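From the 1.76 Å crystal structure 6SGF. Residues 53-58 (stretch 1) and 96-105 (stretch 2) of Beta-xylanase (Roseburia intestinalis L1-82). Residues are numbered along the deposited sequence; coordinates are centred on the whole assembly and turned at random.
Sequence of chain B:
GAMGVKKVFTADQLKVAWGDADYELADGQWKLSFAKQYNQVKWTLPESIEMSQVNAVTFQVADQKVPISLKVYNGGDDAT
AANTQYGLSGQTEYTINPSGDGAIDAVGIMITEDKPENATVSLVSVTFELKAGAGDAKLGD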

# COMPACT_ATOMS: atom_id res chain seq x y z
N GLN B 53 -20.73 7.45 4.47
CA GLN B 53 -20.47 6.01 4.36
C GLN B 53 -19.20 5.56 5.07
O GLN B 53 -18.94 4.36 5.14
N VAL B 54 -18.36 6.47 5.57
CA VAL B 54 -17.02 6.12 6.01
C VAL B 54 -16.97 6.01 7.52
O VAL B 54 -17.35 6.95 8.24
N ASN B 55 -16.49 4.88 8.02
CA ASN B 55 -16.29 4.74 9.45
C ASN B 55 -14.92 5.22 9.89
O ASN B 55 -14.80 5.88 10.92
N ALA B 56 -13.88 4.94 9.11
CA ALA B 56 -12.53 5.21 9.55
C ALA B 56 -11.66 5.47 8.33
O ALA B 56 -11.85 4.85 7.28
N VAL B 57 -10.70 6.38 8.50
CA VAL B 57 -9.65 6.62 7.51
C VAL B 57 -8.31 6.36 8.19
O VAL B 57 -7.97 7.02 9.18
N THR B 58 -7.53 5.43 7.65
CA THR B 58 -6.26 5.05 8.26
C THR B 58 -5.10 5.42 7.33
O THR B 58 -5.05 4.98 6.18
N ILE B 96 -8.32 8.21 11.71
CA ILE B 96 -9.24 9.31 11.95
C ILE B 96 -10.64 8.77 11.69
O ILE B 96 -10.89 8.13 10.66
N ASN B 97 -11.58 9.05 12.59
CA ASN B 97 -12.96 8.68 12.33
C ASN B 97 -13.72 9.94 11.91
O ASN B 97 -14.10 10.75 12.77
N PRO B 98 -13.92 10.18 10.62
CA PRO B 98 -14.43 11.47 10.15
C PRO B 98 -15.94 11.60 10.26
O PRO B 98 -16.67 10.62 10.35
N SER B 99 -16.41 12.84 10.23
CA SER B 99 -17.84 13.10 10.32
C SER B 99 -18.14 14.37 9.54
O SER B 99 -17.29 15.25 9.41
N GLY B 100 -19.37 14.47 9.06
CA GLY B 100 -19.90 15.67 8.44
C GLY B 100 -20.59 15.36 7.13
O GLY B 100 -20.95 14.22 6.84
N ASP B 101 -20.77 16.39 6.30
CA ASP B 101 -21.56 16.25 5.09
C ASP B 101 -20.69 16.13 3.85
O ASP B 101 -19.49 16.39 3.86
N GLY B 102 -21.34 15.78 2.75
CA GLY B 102 -20.69 15.82 1.46
C GLY B 102 -19.83 14.59 1.21
O GLY B 102 -20.04 13.52 1.78
N ALA B 103 -18.84 14.76 0.34
CA ALA B 103 -17.98 13.68 -0.10
C ALA B 103 -16.53 13.97 0.29
O ALA B 103 -16.10 15.13 0.30
N ILE B 104 -15.80 12.92 0.63
CA ILE B 104 -14.37 13.05 0.87
C ILE B 104 -13.71 13.15 -0.49
O ILE B 104 -13.79 12.22 -1.29
N ASP B 105 -13.04 14.27 -0.75
CA ASP B 105 -12.38 14.47 -2.02
C ASP B 105 -10.86 14.44 -1.91
O ASP B 105 -10.17 14.29 -2.93

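Two backbone hydrogen bonds anchor the contact. Val 57 and Ile 96 form an antiparallel pair in which Val 57 N donates to Ile 96 O at 2.8 Å and Ile 96 N donates to Val 57 O, also at 2.8 Å, both nearly straight. The carbonyl of Ile 96 also receives a CA-H...O contact from Ala 56, whose CA lies 3.5 Å from Ile 96 O.

Where the strand pairing gives way, a side chain takes over. Asn 97, with chi1 in m, leaves its backbone sideways, but its end comes nearer, and ND2 donates to Asn 55 O at 3.0 Å with an almost linear geometry. An asparagine suits this place because its short amide supplies a donor to a main-chain carbonyl. The same ND2 lies 3.6 Å from Ala 56 CB, a small methyl group that fits beside the amide. Asn 55 contributes its carbonyl rather than its side chain, which is t and points away. That carbonyl accepts a second hydrogen bond from a water, 3.0 Å from Asn 55 O, which also donates to Pro 98 O at 2.9 Å and so bridges the two stretches.

Beneath these polar links lies an apolar cluster centred on Pro 98. Its ring, puckered C-gamma endo, places CG 3.9 Å from Val 54 CG1 and 4.0 Å from Val 57 CG2, so one compact ring touches both valines. Each valine is t. Val 54 points toward the second stretch, and its other methyl, CG2, meets Ile 104 CD1 at 3.7 Å. Ile 104 also points toward its partner stretch; its m, t conformation extends CD1 far enough to reach the valine. The side chains of Val 57 and Ile 96 share one face of the sheet, and both residues are buried, as befits branched aliphatic groups.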

# COMPACT_ATOMS: atom_id res chain seq x y z
CB GLN B 53 -20.30 5.52 2.90
CG GLN B 53 -21.34 5.87 1.86
CD GLN B 53 -20.84 5.49 0.45
OE1 GLN B 53 -21.45 4.68 -0.25
NE2 GLN B 53 -19.72 6.09 0.03
CB VAL B 54 -15.99 7.15 5.51
CG1 VAL B 54 -14.61 6.83 6.05
CG2 VAL B 54 -15.96 7.17 3.99
CB ASN B 55 -16.46 3.28 9.89
CG ASN B 55 -16.57 3.16 11.38
OD1 ASN B 55 -17.43 3.80 11.99
ND2 ASN B 55 -15.68 2.38 11.99
CB ALA B 56 -11.98 4.02 10.37
CB VAL B 57 -9.70 8.06 6.96
CG1 VAL B 57 -8.65 8.23 5.87
CG2 VAL B 57 -11.09 8.41 6.38
CB THR B 58 -6.25 3.55 8.58
OG1 THR B 58 -7.31 3.27 9.49
CG2 THR B 58 -4.92 3.17 9.23
CB ILE B 96 -8.96 10.51 11.03
CG1 ILE B 96 -7.64 11.18 11.40
CG2 ILE B 96 -10.10 11.53 11.14
CD1 ILE B 96 -7.25 12.22 10.37
CB ASN B 97 -13.58 8.06 13.58
CG ASN B 97 -12.81 6.83 14.07
OD1 ASN B 97 -12.03 6.88 15.02
ND2 ASN B 97 -12.99 5.74 13.36
CB PRO B 98 -14.02 11.46 8.67
CG PRO B 98 -14.24 10.03 8.30
CD PRO B 98 -13.78 9.22 9.49
CB SER B 99 -18.36 13.21 11.77
OG SER B 99 -17.59 14.09 12.58
CB ASP B 101 -22.52 17.44 4.96
CG ASP B 101 -23.69 17.34 5.94
OD1 ASP B 101 -24.02 16.20 6.34
OD2 ASP B 101 -24.28 18.39 6.30
CB ALA B 103 -18.07 13.47 -1.60
CB ILE B 104 -13.80 11.86 1.66
CG1 ILE B 104 -14.50 11.73 3.00
CG2 ILE B 104 -12.26 12.02 1.80
CD1 ILE B 104 -14.24 10.40 3.69
CB ASP B 105 -12.78 15.82 -2.64
CG ASP B 105 -12.45 17.03 -1.74
OD1 ASP B 105 -12.62 16.94 -0.51
OD2 ASP B 105 -12.05 18.08 -2.27
O HOH W 1 -16.55 8.11 11.77